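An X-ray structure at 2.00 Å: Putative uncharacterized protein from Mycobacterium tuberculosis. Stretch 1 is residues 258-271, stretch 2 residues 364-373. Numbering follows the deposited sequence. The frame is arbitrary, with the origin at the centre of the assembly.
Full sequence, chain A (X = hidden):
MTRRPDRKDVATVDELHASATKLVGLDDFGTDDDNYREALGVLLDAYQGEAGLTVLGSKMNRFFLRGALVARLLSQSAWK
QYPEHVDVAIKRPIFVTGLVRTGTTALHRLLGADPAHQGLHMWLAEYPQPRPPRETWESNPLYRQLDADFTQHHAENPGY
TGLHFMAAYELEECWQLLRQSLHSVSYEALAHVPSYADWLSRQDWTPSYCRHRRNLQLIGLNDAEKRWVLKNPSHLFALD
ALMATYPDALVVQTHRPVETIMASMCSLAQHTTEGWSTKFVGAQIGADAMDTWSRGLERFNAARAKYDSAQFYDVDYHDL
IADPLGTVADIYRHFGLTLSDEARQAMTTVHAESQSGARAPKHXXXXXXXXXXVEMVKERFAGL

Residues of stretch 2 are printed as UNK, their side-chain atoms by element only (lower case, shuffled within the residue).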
# COMPACT_ATOMS: atom_id res chain seq x y z
N VAL A 258 16.82 -2.54 11.08
CA VAL A 258 16.83 -1.62 9.95
C VAL A 258 18.19 -1.34 9.33
O VAL A 258 18.28 -1.11 8.12
CB VAL A 258 16.12 -0.30 10.35
CG1 VAL A 258 16.09 0.67 9.17
CG2 VAL A 258 14.69 -0.61 10.80
N GLU A 259 19.26 -1.36 10.12
CA GLU A 259 20.58 -1.11 9.56
C GLU A 259 20.97 -2.17 8.53
O GLU A 259 21.86 -1.95 7.72
CB GLU A 259 21.65 -1.02 10.66
CG GLU A 259 21.93 -2.33 11.38
CD GLU A 259 21.06 -2.53 12.61
OE1 GLU A 259 19.94 -1.99 12.65
OE2 GLU A 259 21.50 -3.25 13.53
N THR A 260 20.29 -3.32 8.56
CA THR A 260 20.60 -4.40 7.62
C THR A 260 19.79 -4.32 6.33
O THR A 260 20.02 -5.10 5.40
CB THR A 260 20.39 -5.80 8.24
OG1 THR A 260 18.99 -6.02 8.49
CG2 THR A 260 21.16 -5.93 9.54
N ILE A 261 18.84 -3.39 6.26
CA ILE A 261 18.01 -3.25 5.06
C ILE A 261 17.90 -1.84 4.49
O ILE A 261 17.41 -1.66 3.38
CB ILE A 261 16.57 -3.78 5.30
CG1 ILE A 261 15.93 -3.07 6.50
CG2 ILE A 261 16.58 -5.29 5.50
CD1 ILE A 261 14.45 -3.37 6.67
N MET A 262 18.35 -0.83 5.24
CA MET A 262 18.26 0.55 4.78
C MET A 262 18.87 0.77 3.40
O MET A 262 18.27 1.43 2.55
CB MET A 262 18.89 1.50 5.80
CG MET A 262 18.79 2.99 5.44
SD MET A 262 17.12 3.62 5.04
CE MET A 262 16.37 3.66 6.65
N ALA A 263 20.06 0.22 3.16
CA ALA A 263 20.68 0.41 1.84
C ALA A 263 19.81 -0.21 0.75
O ALA A 263 19.61 0.40 -0.30
CB ALA A 263 22.07 -0.22 1.82
N SER A 264 19.29 -1.40 1.02
CA SER A 264 18.44 -2.11 0.06
C SER A 264 17.17 -1.31 -0.21
O SER A 264 16.70 -1.23 -1.35
CB SER A 264 18.08 -3.49 0.61
OG SER A 264 17.24 -4.20 -0.29
N MET A 265 16.61 -0.72 0.84
CA MET A 265 15.39 0.08 0.71
C MET A 265 15.65 1.28 -0.19
O MET A 265 14.83 1.61 -1.06
CB MET A 265 14.94 0.55 2.09
CG MET A 265 14.50 -0.57 3.02
SD MET A 265 14.35 -0.03 4.73
CE MET A 265 13.07 1.19 4.58
N CYS A 266 16.78 1.94 0.02
CA CYS A 266 17.13 3.10 -0.78
C CYS A 266 17.43 2.73 -2.23
O CYS A 266 17.06 3.45 -3.15
CB CYS A 266 18.34 3.82 -0.17
SG CYS A 266 18.00 4.61 1.42
N SER A 267 18.10 1.59 -2.42
CA SER A 267 18.44 1.12 -3.75
C SER A 267 17.16 0.81 -4.54
O SER A 267 17.08 1.09 -5.73
CB SER A 267 19.31 -0.13 -3.66
OG SER A 267 19.69 -0.59 -4.95
N LEU A 268 16.17 0.24 -3.86
CA LEU A 268 14.91 -0.07 -4.52
C LEU A 268 14.24 1.22 -4.99
O LEU A 268 13.77 1.31 -6.13
CB LEU A 268 13.96 -0.81 -3.57
CG LEU A 268 12.53 -1.02 -4.06
CD1 LEU A 268 12.54 -1.83 -5.35
CD2 LEU A 268 11.72 -1.74 -2.99
N ALA A 269 14.21 2.22 -4.12
CA ALA A 269 13.60 3.50 -4.45
C ALA A 269 14.36 4.16 -5.60
O ALA A 269 13.75 4.73 -6.51
CB ALA A 269 13.61 4.41 -3.23
N GLN A 270 15.68 4.07 -5.55
CA GLN A 270 16.54 4.66 -6.56
C GLN A 270 16.26 4.07 -7.94
O GLN A 270 16.03 4.80 -8.91
CB GLN A 270 18.00 4.42 -6.17
CG GLN A 270 19.02 4.99 -7.13
CD GLN A 270 20.44 4.81 -6.61
OE1 GLN A 270 20.83 3.71 -6.22
NE2 GLN A 270 21.21 5.88 -6.61
N HIS A 271 16.27 2.74 -8.03
CA HIS A 271 16.03 2.08 -9.30
C HIS A 271 14.61 2.27 -9.82
O HIS A 271 14.40 2.43 -11.02
CB HIS A 271 16.35 0.59 -9.18
CG HIS A 271 17.81 0.30 -9.09
ND1 HIS A 271 18.68 0.53 -10.14
CD2 HIS A 271 18.57 -0.18 -8.08
CE1 HIS A 271 19.90 0.20 -9.78
NE2 HIS A 271 19.87 -0.23 -8.53
N UNK A 364 26.69 -3.57 -6.90
CA UNK A 364 26.34 -3.54 -5.49
C UNK A 364 25.97 -2.15 -4.98
O UNK A 364 26.22 -1.15 -5.64
o UNK A 364 27.81 -5.42 -5.06
c UNK A 364 27.49 -4.10 -4.66
N UNK A 365 25.37 -2.12 -3.79
CA UNK A 365 24.97 -0.87 -3.16
C UNK A 365 25.44 -0.87 -1.72
O UNK A 365 25.66 -1.93 -1.13
c UNK A 365 22.51 -2.09 -1.35
c UNK A 365 21.80 -3.19 -0.86
c UNK A 365 21.34 -3.88 -3.12
o UNK A 365 20.54 -5.17 -1.27
c UNK A 365 21.22 -4.08 -1.75
c UNK A 365 23.45 -0.70 -3.25
c UNK A 365 22.05 -2.78 -3.60
c UNK A 365 22.65 -1.87 -2.72
N UNK A 366 25.61 0.32 -1.15
CA UNK A 366 26.07 0.45 0.23
C UNK A 366 25.36 1.62 0.90
O UNK A 366 24.71 2.43 0.23
o UNK A 366 27.85 2.03 -0.22
c UNK A 366 27.57 0.72 0.26
N UNK A 367 25.47 1.69 2.22
CA UNK A 367 24.86 2.79 2.96
C UNK A 367 25.51 4.10 2.56
O UNK A 367 24.86 5.14 2.51
c UNK A 367 24.50 1.20 6.50
c UNK A 367 22.65 1.98 5.02
c UNK A 367 25.00 2.56 4.47
c UNK A 367 24.09 1.49 5.07
N UNK A 368 26.81 4.06 2.27
CA UNK A 368 27.54 5.25 1.87
C UNK A 368 26.96 5.87 0.60
O UNK A 368 27.00 7.09 0.42
c UNK A 368 29.02 4.92 1.67
N UNK A 369 26.44 5.03 -0.29
CA UNK A 369 25.85 5.53 -1.53
C UNK A 369 24.70 6.48 -1.24
O UNK A 369 24.35 7.32 -2.07
c UNK A 369 25.33 4.38 -2.40
o UNK A 369 26.17 2.29 -3.14
c UNK A 369 26.44 3.49 -2.93
o UNK A 369 27.56 3.99 -3.16
N UNK A 370 24.10 6.34 -0.06
CA UNK A 370 22.97 7.17 0.31
C UNK A 370 23.29 8.10 1.47
O UNK A 370 22.39 8.53 2.20
c UNK A 370 21.24 3.61 -2.71
c UNK A 370 21.52 5.31 -0.51
c UNK A 370 21.79 6.26 0.63
c UNK A 370 21.93 3.98 -0.44
c UNK A 370 20.95 5.77 -1.70
o UNK A 370 21.15 2.79 -3.81
c UNK A 370 20.81 4.93 -2.80
c UNK A 370 21.80 3.13 -1.54
N UNK A 371 24.57 8.42 1.61
CA UNK A 371 25.03 9.33 2.65
C UNK A 371 24.84 8.86 4.08
O UNK A 371 24.75 9.68 4.99
N UNK A 372 24.81 7.55 4.27
CA UNK A 372 24.60 7.01 5.60
C UNK A 372 25.70 6.09 6.08
O UNK A 372 26.48 5.56 5.29
c UNK A 372 22.02 6.93 5.14
c UNK A 372 23.28 6.22 5.63
c UNK A 372 21.68 8.09 6.06
c UNK A 372 20.88 5.93 5.07
N UNK A 373 25.76 5.92 7.40
CA UNK A 373 26.72 5.02 8.02
C UNK A 373 25.85 4.05 8.81
O UNK A 373 24.71 4.36 9.15
c UNK A 373 28.44 6.83 8.31
c UNK A 373 27.68 5.72 9.00
o UNK A 373 26.93 6.24 10.11

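Position 364 carries one carbon and then one oxygen, pointing away from the helix and touching nothing on it; this is Ser-364. Position 365 has one carbon leading to a ring of six carbons that bears an oxygen. Ser-267 CB sits over one face of the ring, Ala-263 CB meets its edge, and the oxygen comes near Ser-264 CB. It is Tyr-365. Ser-267 CB is 4.1 Å from the centroid of the Tyr-365 ring, Ala-263 CB is 3.7 Å from Tyr-365 CD1, and Tyr-365 OH comes 3.5 Å from Ser-264 CB.

Position 366 again shows one carbon and one oxygen, directed away from the helix. Here it is backbone that touches stretch 1, next to Ala-263 CB. This is Ser-366, with Ser-366 C 3.9 Å from Ala-263 CB.

Position 367 has four carbons forked at the second. Its CA-to-CB bond points sideways, but the end of the chain comes nearer the helix, against Ala-263 and Met-262. The pattern is that of Leu-367, in the m,t rotamer; Leu-367 CD2 lies 3.6 Å from Ala-263 N and 3.9 Å from Met-262 CB.

Position 368 has a single side-chain carbon, out of reach of the helix: Ala-368. Position 369 has two carbons, the second carrying two oxygens, and no close contact with stretch 1: Asp-369. Its work is local, since Ser-366 N donates to Asp-369 OD2 at 2.9 Å, and a weak bond runs back from Asp-369 N to Ser-366 OG at 3.3 Å. The two bonds link both ends of the 366-369 turn.

Position 370 repeats the carbon, six-carbon ring and oxygen, this time buried. Cys-266 CB lies over one face and the oxygen reaches Gln-270 OE1. It is Tyr-370. Cys-266 CB stands almost on the ring normal, 3.4 Å from the centroid of the Tyr-370 ring, and Tyr-370 OH donates a hydrogen bond to Gln-270 OE1 at 2.6 Å.

Position 371 has no side-chain atoms. It is Gly-371, and its positive phi of 65° is one that glycine favours. Position 372 has four carbons forked at the second, points toward the helix and touches Met-262 CG; it is Leu-372, with Leu-372 CD1 3.6 Å from Met-262 CG. Position 373 bears one carbon carrying an oxygen and a carbon, out of reach of stretch 1: Thr-373, whose side chain caps a helix just past the stretch.

Small helix residues Ala-263, Cys-266 and Ser-267 meet the large side chains of Tyr-365, Leu-367 and Tyr-370, while Met-262 and Gln-270 add longer reach. The backbones come closest in the register at Ala-263 CA and Leu-367 CA, 4.9 Å apart, where the helix carries only a methyl. One face of each tyrosine ring receives a CB, from Cys-266 for Tyr-370 and from Ser-267 for Tyr-365. Leucines pack on Met-262, and one hydrogen bond anchors the hydroxyl of the buried ring.

Stretch 2 364-373: SYSLADYGLT
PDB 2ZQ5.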